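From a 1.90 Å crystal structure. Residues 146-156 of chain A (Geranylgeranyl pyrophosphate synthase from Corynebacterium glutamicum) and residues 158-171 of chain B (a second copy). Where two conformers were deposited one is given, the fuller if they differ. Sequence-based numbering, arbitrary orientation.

Chain A 146-156: LLAHASGLMSQ
Chain B (158-171) GTDTVAHFAETFGE

The two stretches form a close, nearly antiparallel helix-helix contact between two copies of the synthase, held by small side chains packing against backbone and by apolar contacts, with no hydrogen bond crossing between them. Chain A is helical from L146(A), with phi/psi near -60/-42 through M154(A). In chain B, G158(B) (phi/psi 115/162) occupies the N-cap position, and its positive phi suits glycine; the helix then runs from T159(B) through E171(B). The axes approach to 8.0 Å at a signed crossing angle of -158°. The register is set by CA-CA distances of 4.9 Å for both A148(A)-A166(B) and S155(A)-T159(B).

Such close approach is accommodated by short residues. The CB of A166(B) points toward chain A and lies 3.3 Å from the N of G152(A), 3.6 Å from the O of A148(A) and 3.8 Å from the CB of S151(A). The CB of A148(A) in turn rests 3.6 Å from the N of G170(B) and 3.7 Å from CD2 of F169(B). The F169(B) ring (chi1 -176°, t; chi2 56°) also receives L147(A) (m, t) at its edge, with L147(A) CB 4.4 Å from F169(B) CE2.

The serines direct their hydroxyls into their own helix. S151(A), chi1 m, donates from OG to the O of L147(A) at 3.0 Å, while OG also sits at the ring edge of F165(B) (chi1 168°, chi2 85°), 3.7 Å from CE2. S155(A), chi1 p, donates from OG to the O of G152(A) at 2.6 Å. The CB of S155(A) lies 3.5 Å from the N of A163(B) and 3.8 Å from CG1 of V162(B) (t); the same CG1 is 3.5 Å from the O of S151(A). Near the start of helix B, the CB of T159(B) (p) lies 3.3 Å from the O of S155(A).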

# COMPACT_ATOMS: atom_id res chain seq x y z
N LEU A 146 1.07 5.91 -4.71
CA LEU A 146 0.87 7.03 -3.76
C LEU A 146 1.51 6.75 -2.41
O LEU A 146 2.19 7.61 -1.82
CB LEU A 146 -0.63 7.41 -3.63
CG LEU A 146 -1.07 8.59 -4.51
CD1 LEU A 146 -0.88 8.34 -6.01
CD2 LEU A 146 -2.51 8.90 -4.18
N LEU A 147 1.33 5.53 -1.91
CA LEU A 147 1.98 5.13 -0.64
C LEU A 147 3.51 5.19 -0.78
O LEU A 147 4.20 5.62 0.14
CB LEU A 147 1.50 3.72 -0.18
CG LEU A 147 -0.03 3.76 0.09
CD1 LEU A 147 -0.69 2.40 0.18
CD2 LEU A 147 -0.41 4.61 1.34
N ALA A 148 4.05 4.82 -1.94
CA ALA A 148 5.50 4.95 -2.13
C ALA A 148 5.93 6.44 -2.10
O ALA A 148 6.95 6.77 -1.50
CB ALA A 148 5.96 4.31 -3.46
N HIS A 149 5.18 7.30 -2.78
CA HIS A 149 5.43 8.76 -2.72
C HIS A 149 5.40 9.26 -1.27
O HIS A 149 6.26 10.04 -0.83
CB HIS A 149 4.36 9.58 -3.48
CG HIS A 149 4.34 9.32 -4.96
ND1 HIS A 149 5.47 9.08 -5.69
CD2 HIS A 149 3.31 9.32 -5.84
CE1 HIS A 149 5.15 8.91 -6.96
NE2 HIS A 149 3.84 9.05 -7.08
N ALA A 150 4.37 8.85 -0.54
CA ALA A 150 4.24 9.30 0.85
C ALA A 150 5.45 8.86 1.68
O ALA A 150 5.99 9.62 2.49
CB ALA A 150 2.90 8.79 1.50
N SER A 151 5.89 7.63 1.50
CA SER A 151 7.06 7.14 2.23
C SER A 151 8.31 7.95 1.92
O SER A 151 9.14 8.19 2.81
CB SER A 151 7.32 5.66 1.91
OG SER A 151 6.19 4.90 2.27
N GLY A 152 8.48 8.34 0.65
CA GLY A 152 9.61 9.21 0.27
C GLY A 152 9.63 10.48 1.12
O GLY A 152 10.67 10.83 1.73
N LEU A 153 8.49 11.17 1.19
CA LEU A 153 8.41 12.40 2.01
C LEU A 153 8.62 12.13 3.50
O LEU A 153 9.30 12.89 4.21
CB LEU A 153 7.06 13.10 1.82
CG LEU A 153 6.80 13.70 0.43
CD1 LEU A 153 5.38 14.30 0.39
CD2 LEU A 153 7.88 14.76 0.11
N MET A 154 8.03 11.06 4.00
CA MET A 154 8.20 10.69 5.43
C MET A 154 9.64 10.41 5.78
O MET A 154 10.04 10.65 6.92
CB MET A 154 7.35 9.42 5.78
CG MET A 154 5.86 9.76 5.78
SD MET A 154 4.86 8.42 6.56
CE MET A 154 5.81 7.10 6.11
N SER A 155 10.42 9.88 4.84
CA SER A 155 11.85 9.66 5.08
C SER A 155 12.58 10.97 5.41
O SER A 155 13.64 10.96 6.04
CB SER A 155 12.55 8.96 3.90
OG SER A 155 12.83 9.85 2.79
N GLN A 156 12.00 12.09 4.99
CA GLN A 156 12.61 13.38 5.27
C GLN A 156 12.00 14.00 6.52
O GLN A 156 12.56 14.97 7.07
CB GLN A 156 12.43 14.33 4.07
CG GLN A 156 13.11 13.81 2.78
CD GLN A 156 13.01 14.83 1.66
OE1 GLN A 156 11.92 15.28 1.31
NE2 GLN A 156 14.16 15.21 1.10
N GLY B 158 15.26 3.40 10.88
CA GLY B 158 15.87 4.69 10.57
C GLY B 158 15.40 5.24 9.23
O GLY B 158 14.89 4.51 8.38
N THR B 159 15.59 6.54 9.02
CA THR B 159 15.05 7.19 7.82
C THR B 159 15.74 6.76 6.53
O THR B 159 15.11 6.81 5.46
CB THR B 159 15.12 8.74 7.91
OG1 THR B 159 16.47 9.13 8.13
CG2 THR B 159 14.28 9.25 9.04
N ASP B 160 17.01 6.37 6.58
CA ASP B 160 17.68 5.91 5.37
C ASP B 160 17.01 4.63 4.85
O ASP B 160 16.95 4.40 3.64
CB ASP B 160 19.17 5.68 5.63
CG ASP B 160 19.92 6.99 5.97
OD1 ASP B 160 19.36 8.09 5.76
OD2 ASP B 160 21.06 6.90 6.44
N THR B 161 16.53 3.79 5.77
CA THR B 161 15.82 2.57 5.35
C THR B 161 14.51 2.95 4.70
O THR B 161 14.10 2.38 3.65
CB THR B 161 15.57 1.62 6.55
OG1 THR B 161 16.84 1.15 7.02
CG2 THR B 161 14.65 0.39 6.16
N VAL B 162 13.85 3.94 5.28
CA VAL B 162 12.55 4.39 4.76
C VAL B 162 12.72 4.99 3.34
O VAL B 162 11.92 4.73 2.45
CB VAL B 162 11.88 5.43 5.69
CG1 VAL B 162 10.55 5.95 5.11
CG2 VAL B 162 11.60 4.81 7.11
N ALA B 163 13.77 5.78 3.15
CA ALA B 163 14.04 6.42 1.85
C ALA B 163 14.31 5.34 0.82
O ALA B 163 13.80 5.39 -0.32
CB ALA B 163 15.27 7.33 1.97
N HIS B 164 15.11 4.36 1.21
CA HIS B 164 15.43 3.25 0.31
C HIS B 164 14.19 2.42 -0.00
O HIS B 164 13.96 2.02 -1.15
CB HIS B 164 16.52 2.36 0.92
CG HIS B 164 16.78 1.13 0.14
ND1 HIS B 164 17.62 1.11 -0.95
CD2 HIS B 164 16.27 -0.13 0.25
CE1 HIS B 164 17.64 -0.11 -1.48
NE2 HIS B 164 16.83 -0.87 -0.76
N PHE B 165 13.37 2.17 1.01
CA PHE B 165 12.08 1.50 0.80
C PHE B 165 11.20 2.26 -0.19
O PHE B 165 10.61 1.68 -1.11
CB PHE B 165 11.31 1.33 2.14
CG PHE B 165 9.87 0.90 1.96
CD1 PHE B 165 9.55 -0.44 1.82
CD2 PHE B 165 8.86 1.84 1.84
CE1 PHE B 165 8.21 -0.84 1.63
CE2 PHE B 165 7.52 1.46 1.63
CZ PHE B 165 7.20 0.11 1.52
N ALA B 166 11.11 3.58 -0.00
CA ALA B 166 10.25 4.38 -0.87
C ALA B 166 10.65 4.19 -2.34
O ALA B 166 9.78 4.03 -3.22
CB ALA B 166 10.31 5.86 -0.48
N GLU B 167 11.95 4.18 -2.60
CA GLU B 167 12.47 4.00 -3.96
C GLU B 167 12.20 2.60 -4.46
O GLU B 167 11.70 2.40 -5.56
CB GLU B 167 13.98 4.26 -4.02
CG GLU B 167 14.51 4.16 -5.44
CD GLU B 167 16.01 4.39 -5.56
OE1 GLU B 167 16.65 4.81 -4.57
OE2 GLU B 167 16.55 4.15 -6.67
N THR B 168 12.56 1.61 -3.64
CA THR B 168 12.34 0.21 -4.01
C THR B 168 10.87 -0.12 -4.28
O THR B 168 10.51 -0.73 -5.31
CB THR B 168 12.87 -0.71 -2.88
OG1 THR B 168 14.28 -0.45 -2.72
CG2 THR B 168 12.64 -2.15 -3.23
N PHE B 169 10.01 0.25 -3.35
CA PHE B 169 8.59 -0.01 -3.49
C PHE B 169 7.99 0.76 -4.70
O PHE B 169 7.23 0.19 -5.47
CB PHE B 169 7.86 0.32 -2.18
CG PHE B 169 6.41 -0.03 -2.21
CD1 PHE B 169 5.99 -1.32 -2.51
CD2 PHE B 169 5.46 0.94 -1.97
CE1 PHE B 169 4.65 -1.64 -2.55
CE2 PHE B 169 4.08 0.61 -2.01
CZ PHE B 169 3.70 -0.68 -2.32
N GLY B 170 8.39 2.00 -4.89
CA GLY B 170 7.97 2.77 -6.09
C GLY B 170 8.35 2.05 -7.39
O GLY B 170 7.56 1.96 -8.33
N GLU B 171 9.57 1.54 -7.45
CA GLU B 171 9.99 0.71 -8.60
C GLU B 171 9.18 -0.55 -8.79
O GLU B 171 8.83 -0.88 -9.94
CB GLU B 171 11.48 0.33 -8.52
CG GLU B 171 12.38 1.51 -8.75
CD GLU B 171 12.16 2.10 -10.13
OE1 GLU B 171 12.55 1.43 -11.11
OE2 GLU B 171 11.58 3.21 -10.24